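Local coordinates for protein Ala-tRNApro hydrolase ProX (PDB 1WDV) that probably acts as a trans-editing deacylase that hydrolyses mischarged alanyl-tRNA(Pro), at residues Y93-V101 with G124-F134; L35-V43 with L115-G124. One frame throughout, in Å; residues are numbered along the deposited sequence.

Contact 1 (Y93-V101 with G124-F134); sequences YPVGGVPPV and GGGRENALLEF
G96 and E128 meet through a backbone-to-carboxylate hydrogen bond, G96 N to E128 OE2 at 2.6 Å with an N-H...O angle of 153°. The amide approaches from above the carboxylate plane, 42° out of it. The bend at chi2 (-74°) turns the E128 carboxylate onto G96 N; E128 CG, anti to the carbonyl carbon, lies 4.0 Å from P94 CB. G126 N donates to G97 O (2.8 Å) in the carbonyl plane, while G126 O lies at the edge of the Y93 ring, 3.5 Å from Y93 CD2. G96 to P100 are consistent with the GXXXP loop known from YbaK/ProX editing domains; here that loop lies against the turn of the hairpin made by strands 121-124 and 130-134. Beside the turn, G124 CA makes a CH...O contact to V98 O (3.3 Å) and P99 CA another to G124 O (3.2 Å); G124 O, buried here, has no hydrogen-bond partner in the model. Further along, P100 CD packs on L132 CD2 at 3.9 Å. In the second shell, a water donates to both G96 O and A130 O, V98 O is hydrogen-bonded to T45 OG1, and P99 CD covers one face of the Y93 ring, whose OH bonds to A102 O.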
# COMPACT_ATOMS: atom_id res chain seq x y z
N TYR A 93 11.77 -2.64 -1.17
CA TYR A 93 11.37 -1.49 -1.99
C TYR A 93 11.69 -0.19 -1.26
O TYR A 93 11.73 -0.15 -0.04
CB TYR A 93 9.89 -1.55 -2.29
CG TYR A 93 9.51 -2.73 -3.15
CD1 TYR A 93 9.00 -3.91 -2.57
CD2 TYR A 93 9.64 -2.67 -4.51
CE1 TYR A 93 8.62 -4.99 -3.38
CE2 TYR A 93 9.26 -3.73 -5.32
CZ TYR A 93 8.75 -4.88 -4.75
OH TYR A 93 8.36 -5.89 -5.60
N PRO A 94 11.87 0.90 -2.02
CA PRO A 94 12.18 2.18 -1.38
C PRO A 94 11.03 2.82 -0.62
O PRO A 94 9.87 2.66 -0.99
CB PRO A 94 12.71 3.01 -2.54
CG PRO A 94 11.95 2.49 -3.73
CD PRO A 94 11.93 0.99 -3.49
N VAL A 95 11.37 3.54 0.45
CA VAL A 95 10.41 4.21 1.30
C VAL A 95 9.21 4.79 0.57
O VAL A 95 8.07 4.52 0.95
CB VAL A 95 11.11 5.33 2.13
CG1 VAL A 95 10.07 6.18 2.86
CG2 VAL A 95 12.09 4.71 3.12
N GLY A 96 9.44 5.59 -0.47
CA GLY A 96 8.32 6.18 -1.20
C GLY A 96 7.73 5.38 -2.36
O GLY A 96 6.99 5.92 -3.21
N GLY A 97 8.03 4.09 -2.42
CA GLY A 97 7.50 3.31 -3.52
C GLY A 97 7.03 1.91 -3.17
O GLY A 97 6.95 1.05 -4.05
N VAL A 98 6.72 1.68 -1.89
CA VAL A 98 6.29 0.34 -1.45
C VAL A 98 4.99 -0.05 -2.11
O VAL A 98 3.99 0.62 -1.92
CB VAL A 98 6.13 0.30 0.08
CG1 VAL A 98 5.72 -1.11 0.57
CG2 VAL A 98 7.46 0.68 0.74
N PRO A 99 4.98 -1.13 -2.90
CA PRO A 99 3.77 -1.60 -3.58
C PRO A 99 2.92 -2.49 -2.67
O PRO A 99 3.41 -3.00 -1.67
CB PRO A 99 4.32 -2.37 -4.77
CG PRO A 99 5.57 -3.04 -4.14
CD PRO A 99 6.16 -1.96 -3.25
N PRO A 100 1.64 -2.68 -3.02
CA PRO A 100 0.75 -3.53 -2.22
C PRO A 100 0.78 -4.99 -2.70
O PRO A 100 0.09 -5.86 -2.16
CB PRO A 100 -0.62 -2.87 -2.43
CG PRO A 100 -0.54 -2.43 -3.86
CD PRO A 100 0.87 -1.84 -3.97
N VAL A 101 1.59 -5.26 -3.71
CA VAL A 101 1.74 -6.61 -4.25
C VAL A 101 3.21 -6.86 -4.53
O VAL A 101 4.03 -5.92 -4.50
CB VAL A 101 0.95 -6.80 -5.57
CG1 VAL A 101 -0.54 -6.61 -5.33
CG2 VAL A 101 1.46 -5.81 -6.65
N GLY A 124 1.96 2.60 -4.32
CA GLY A 124 3.39 2.54 -4.59
C GLY A 124 3.63 1.63 -5.78
O GLY A 124 3.07 0.54 -5.87
N GLY A 125 4.48 2.06 -6.70
CA GLY A 125 4.75 1.25 -7.88
C GLY A 125 6.03 0.44 -7.86
O GLY A 125 6.37 -0.18 -8.87
N GLY A 126 6.76 0.46 -6.76
CA GLY A 126 8.00 -0.30 -6.69
C GLY A 126 9.28 0.54 -6.79
O GLY A 126 10.38 0.03 -6.56
N ARG A 127 9.12 1.80 -7.18
CA ARG A 127 10.23 2.76 -7.30
C ARG A 127 9.67 4.08 -6.79
O ARG A 127 8.45 4.30 -6.82
CB ARG A 127 10.64 2.92 -8.76
CG ARG A 127 11.13 1.66 -9.45
CD ARG A 127 12.47 1.18 -8.91
NE ARG A 127 12.95 -0.00 -9.63
CZ ARG A 127 14.02 -0.72 -9.29
NH1 ARG A 127 14.75 -0.37 -8.23
NH2 ARG A 127 14.36 -1.78 -10.01
N GLU A 128 10.55 4.96 -6.33
CA GLU A 128 10.15 6.26 -5.80
C GLU A 128 9.37 7.10 -6.80
O GLU A 128 8.54 7.93 -6.41
CB GLU A 128 11.40 7.05 -5.37
CG GLU A 128 12.04 6.59 -4.08
CD GLU A 128 11.24 6.98 -2.84
OE1 GLU A 128 10.37 7.87 -2.96
OE2 GLU A 128 11.49 6.41 -1.75
N ASN A 129 9.63 6.90 -8.09
CA ASN A 129 8.96 7.67 -9.14
C ASN A 129 7.84 6.95 -9.87
O ASN A 129 7.36 7.41 -10.91
CB ASN A 129 10.00 8.13 -10.17
CG ASN A 129 10.53 7.00 -11.02
OD1 ASN A 129 10.42 5.82 -10.66
ND2 ASN A 129 11.12 7.33 -12.16
N ALA A 130 7.39 5.81 -9.34
CA ALA A 130 6.35 5.08 -10.04
C ALA A 130 5.15 4.87 -9.15
O ALA A 130 5.29 4.53 -7.98
CB ALA A 130 6.88 3.70 -10.53
N LEU A 131 3.97 5.11 -9.72
CA LEU A 131 2.73 4.88 -9.02
C LEU A 131 1.97 3.74 -9.69
O LEU A 131 1.92 3.64 -10.92
CB LEU A 131 1.88 6.16 -9.04
CG LEU A 131 2.52 7.31 -8.27
CD1 LEU A 131 1.97 8.64 -8.80
CD2 LEU A 131 2.23 7.18 -6.78
N LEU A 132 1.36 2.87 -8.89
CA LEU A 132 0.59 1.75 -9.44
C LEU A 132 -0.88 2.13 -9.48
O LEU A 132 -1.49 2.38 -8.44
CB LEU A 132 0.74 0.52 -8.55
CG LEU A 132 -0.14 -0.70 -8.88
CD1 LEU A 132 0.26 -1.26 -10.23
CD2 LEU A 132 0.02 -1.76 -7.78
N GLU A 133 -1.45 2.17 -10.68
CA GLU A 133 -2.86 2.49 -10.84
C GLU A 133 -3.57 1.14 -10.76
O GLU A 133 -3.33 0.26 -11.61
CB GLU A 133 -3.10 3.11 -12.21
CG GLU A 133 -4.56 3.35 -12.54
CD GLU A 133 -4.69 3.73 -14.01
OE1 GLU A 133 -4.49 4.91 -14.34
OE2 GLU A 133 -4.93 2.84 -14.84
N PHE A 134 -4.42 0.98 -9.74
CA PHE A 134 -5.12 -0.30 -9.55
C PHE A 134 -6.51 -0.18 -8.91
O PHE A 134 -6.90 0.87 -8.42
CB PHE A 134 -4.25 -1.24 -8.68
CG PHE A 134 -4.19 -0.87 -7.21
CD1 PHE A 134 -5.05 -1.49 -6.28
CD2 PHE A 134 -3.26 0.06 -6.73
CE1 PHE A 134 -4.97 -1.18 -4.92
CE2 PHE A 134 -3.17 0.37 -5.38
CZ PHE A 134 -4.03 -0.25 -4.46
O HOH W 1 5.30 5.47 -5.50

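Contact 2 (L35-V43 with L115-G124); sequences LGVSESEIV and LLSRKKVYGG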
# COMPACT_ATOMS: atom_id res chain seq x y z
N LEU A 35 -1.68 13.98 -10.58
CA LEU A 35 -2.57 13.02 -11.23
C LEU A 35 -4.00 13.56 -11.41
O LEU A 35 -4.86 12.92 -12.04
CB LEU A 35 -2.59 11.74 -10.42
CG LEU A 35 -1.33 10.90 -10.53
CD1 LEU A 35 -1.45 9.76 -9.53
CD2 LEU A 35 -1.17 10.36 -11.95
N GLY A 36 -4.26 14.74 -10.84
CA GLY A 36 -5.58 15.35 -10.96
C GLY A 36 -6.67 14.67 -10.15
O GLY A 36 -7.85 14.72 -10.51
N VAL A 37 -6.26 14.04 -9.05
CA VAL A 37 -7.21 13.34 -8.21
C VAL A 37 -7.15 13.89 -6.81
O VAL A 37 -6.59 14.95 -6.60
CB VAL A 37 -6.93 11.82 -8.22
CG1 VAL A 37 -7.10 11.31 -9.66
CG2 VAL A 37 -5.50 11.50 -7.72
N SER A 38 -7.78 13.20 -5.86
CA SER A 38 -7.78 13.67 -4.47
C SER A 38 -6.78 12.87 -3.68
O SER A 38 -6.32 11.83 -4.13
CB SER A 38 -9.15 13.47 -3.83
OG SER A 38 -9.42 12.09 -3.67
N GLU A 39 -6.45 13.35 -2.48
CA GLU A 39 -5.50 12.62 -1.66
C GLU A 39 -6.02 11.24 -1.28
O GLU A 39 -5.24 10.30 -1.10
CB GLU A 39 -5.18 13.37 -0.38
CG GLU A 39 -4.23 14.54 -0.62
CD GLU A 39 -3.69 15.10 0.67
OE1 GLU A 39 -3.78 14.41 1.71
OE2 GLU A 39 -3.16 16.22 0.65
N SER A 40 -7.34 11.12 -1.15
CA SER A 40 -7.92 9.84 -0.78
C SER A 40 -7.71 8.79 -1.87
O SER A 40 -7.86 7.59 -1.61
CB SER A 40 -9.43 9.98 -0.46
OG SER A 40 -10.20 10.20 -1.63
N GLU A 41 -7.38 9.24 -3.07
CA GLU A 41 -7.10 8.31 -4.18
C GLU A 41 -5.64 7.93 -4.31
O GLU A 41 -5.28 7.12 -5.18
CB GLU A 41 -7.60 8.88 -5.50
CG GLU A 41 -9.12 8.94 -5.48
CD GLU A 41 -9.67 9.92 -6.49
OE1 GLU A 41 -10.05 9.50 -7.61
OE2 GLU A 41 -9.74 11.12 -6.16
N ILE A 42 -4.78 8.54 -3.49
CA ILE A 42 -3.34 8.21 -3.47
C ILE A 42 -3.22 7.32 -2.22
O ILE A 42 -3.32 7.81 -1.09
CB ILE A 42 -2.46 9.44 -3.25
CG1 ILE A 42 -2.74 10.49 -4.33
CG2 ILE A 42 -0.99 9.02 -3.25
CD1 ILE A 42 -2.50 10.03 -5.83
N VAL A 43 -2.99 6.03 -2.40
CA VAL A 43 -2.96 5.18 -1.22
C VAL A 43 -1.56 4.84 -0.78
O VAL A 43 -0.66 4.69 -1.60
CB VAL A 43 -3.74 3.87 -1.46
CG1 VAL A 43 -5.20 4.18 -1.69
CG2 VAL A 43 -3.19 3.13 -2.69
N LEU A 115 -11.64 2.24 1.00
CA LEU A 115 -11.16 2.28 -0.37
C LEU A 115 -11.96 1.41 -1.34
O LEU A 115 -11.83 1.56 -2.54
CB LEU A 115 -9.70 1.82 -0.43
CG LEU A 115 -8.69 2.69 0.32
CD1 LEU A 115 -7.34 1.96 0.32
CD2 LEU A 115 -8.58 4.08 -0.34
N LEU A 116 -12.81 0.52 -0.83
CA LEU A 116 -13.48 -0.41 -1.72
C LEU A 116 -14.46 0.14 -2.76
O LEU A 116 -14.61 -0.45 -3.84
CB LEU A 116 -14.11 -1.52 -0.88
CG LEU A 116 -13.03 -2.42 -0.28
CD1 LEU A 116 -13.70 -3.43 0.63
CD2 LEU A 116 -12.26 -3.13 -1.39
N SER A 117 -15.11 1.27 -2.46
CA SER A 117 -16.03 1.85 -3.43
C SER A 117 -15.31 2.62 -4.52
O SER A 117 -15.90 2.97 -5.54
CB SER A 117 -17.01 2.80 -2.73
OG SER A 117 -16.30 3.87 -2.16
N ARG A 118 -14.01 2.87 -4.33
CA ARG A 118 -13.26 3.61 -5.35
C ARG A 118 -12.78 2.66 -6.45
O ARG A 118 -12.14 1.64 -6.18
CB ARG A 118 -12.05 4.33 -4.72
CG ARG A 118 -11.37 5.32 -5.68
CD ARG A 118 -12.13 6.64 -5.78
NE ARG A 118 -11.94 7.47 -4.59
CZ ARG A 118 -12.49 8.67 -4.46
NH1 ARG A 118 -13.27 9.14 -5.43
NH2 ARG A 118 -12.23 9.42 -3.40
N LYS A 119 -13.11 2.96 -7.71
CA LYS A 119 -12.71 2.06 -8.78
C LYS A 119 -11.23 2.09 -9.08
O LYS A 119 -10.65 1.06 -9.44
CB LYS A 119 -13.49 2.36 -10.06
CG LYS A 119 -14.99 2.17 -9.84
CD LYS A 119 -15.73 1.79 -11.11
CE LYS A 119 -17.07 1.12 -10.77
NZ LYS A 119 -17.76 0.62 -11.98
N LYS A 120 -10.61 3.25 -8.91
CA LYS A 120 -9.20 3.39 -9.24
C LYS A 120 -8.45 4.20 -8.19
O LYS A 120 -8.92 5.26 -7.74
CB LYS A 120 -9.09 4.07 -10.61
CG LYS A 120 -7.69 4.38 -11.09
CD LYS A 120 -7.76 4.88 -12.54
CE LYS A 120 -8.43 3.83 -13.45
NZ LYS A 120 -8.59 4.28 -14.88
N VAL A 121 -7.31 3.68 -7.76
CA VAL A 121 -6.47 4.39 -6.79
C VAL A 121 -5.04 4.27 -7.27
O VAL A 121 -4.76 3.51 -8.22
CB VAL A 121 -6.59 3.86 -5.33
CG1 VAL A 121 -8.04 4.07 -4.82
CG2 VAL A 121 -6.21 2.39 -5.26
N TYR A 122 -4.15 5.03 -6.65
CA TYR A 122 -2.76 5.04 -7.08
C TYR A 122 -1.86 4.76 -5.89
O TYR A 122 -1.79 5.58 -4.96
CB TYR A 122 -2.41 6.42 -7.68
CG TYR A 122 -3.32 6.81 -8.81
CD1 TYR A 122 -4.52 7.47 -8.57
CD2 TYR A 122 -3.02 6.43 -10.12
CE1 TYR A 122 -5.42 7.75 -9.60
CE2 TYR A 122 -3.90 6.69 -11.15
CZ TYR A 122 -5.10 7.35 -10.89
OH TYR A 122 -5.98 7.58 -11.93
N GLY A 123 -1.19 3.61 -5.93
CA GLY A 123 -0.33 3.21 -4.83
C GLY A 123 1.14 3.19 -5.19
O GLY A 123 1.55 3.71 -6.24
N GLY A 124 1.96 2.60 -4.32
CA GLY A 124 3.39 2.54 -4.59
C GLY A 124 3.63 1.63 -5.78
O GLY A 124 3.07 0.54 -5.87
O HOH W 2 -10.45 6.77 -2.47
O HOH W 3 -9.72 7.33 -9.09
O HOH W 4 0.19 1.84 -2.00
O HOH W 5 0.60 6.23 -3.64
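I42 and Y122 form a single parallel beta bridge, the point where the chain entering strand 43-50 of the mixed sheet meets strand 121-124, an outer strand of the three-stranded antiparallel sheet. Two backbone hydrogen bonds define it: Y122 N to E41 O (2.8 Å), nearly straight onto the carbonyl at a C=O...N angle of 167°, and V43 N to Y122 O (2.9 Å), whose donor stands above the carbonyl plane. Both use the backbone of Y122, its N toward the residue before I42 and its O toward the residue after, the parallel pattern.

Apolar contacts flank the bridge. L35 CD1 sits over one face of the Y122 ring, 3.9 Å from the centroid and 23° off its normal, a CH-pi contact. L35 comes just before G36, which follows helix 28-35 in a Schellman motif. Away from the Y122 ring, V43 CG1 meets L115 CD2 at 3.6 Å, and V59 of strand 55-61 touches both side chains.

Polar groups gather round R118, whose chain, CG anti to the backbone N, bends at chi2 and chi3 to lay the guanidinium flat against E41. E41 CG covers one face, 3.3 Å from R118 NE, and the carboxylate stacks 17° from the guanidinium plane. The ion pair E41 OE1 to R118 NH1 is long, 3.9 Å, with OE1 well out of that plane, where no N-H points at it. E41 OE2 instead accepts from S38 N and S38 OG, which fixes the carboxylate, and a water links E41 OE1 to K120 O. Another water joins R118 NE to S40 O, while R118 NH2 makes a weak hydrogen bond to S40 OG at 2.8 Å.

Overall arrangement
The two contacts share G124 and use successive strands of one hairpin: contact 1 takes the turn and strand 130-134, contact 2 strand 121-124 with the loop before it. They are linked directly by probable hydrogen bonds, L132 N to G123 O at 2.8 Å and V121 N to F134 O at 2.9 Å. Contact 1 is largely buried, about 8 Å from the chain centre to its own centre, and relies mainly on glycine and proline backbone, one carboxylate bond and apolar side chains. Contact 2, about 11 Å out by the same measure, is partly buried; it joins the two sheets by a single parallel bridge and adds an arginine-glutamate stack and bridging waters. F134 bridges their apolar sides, touching P100 in one and V43 and V121 in the other.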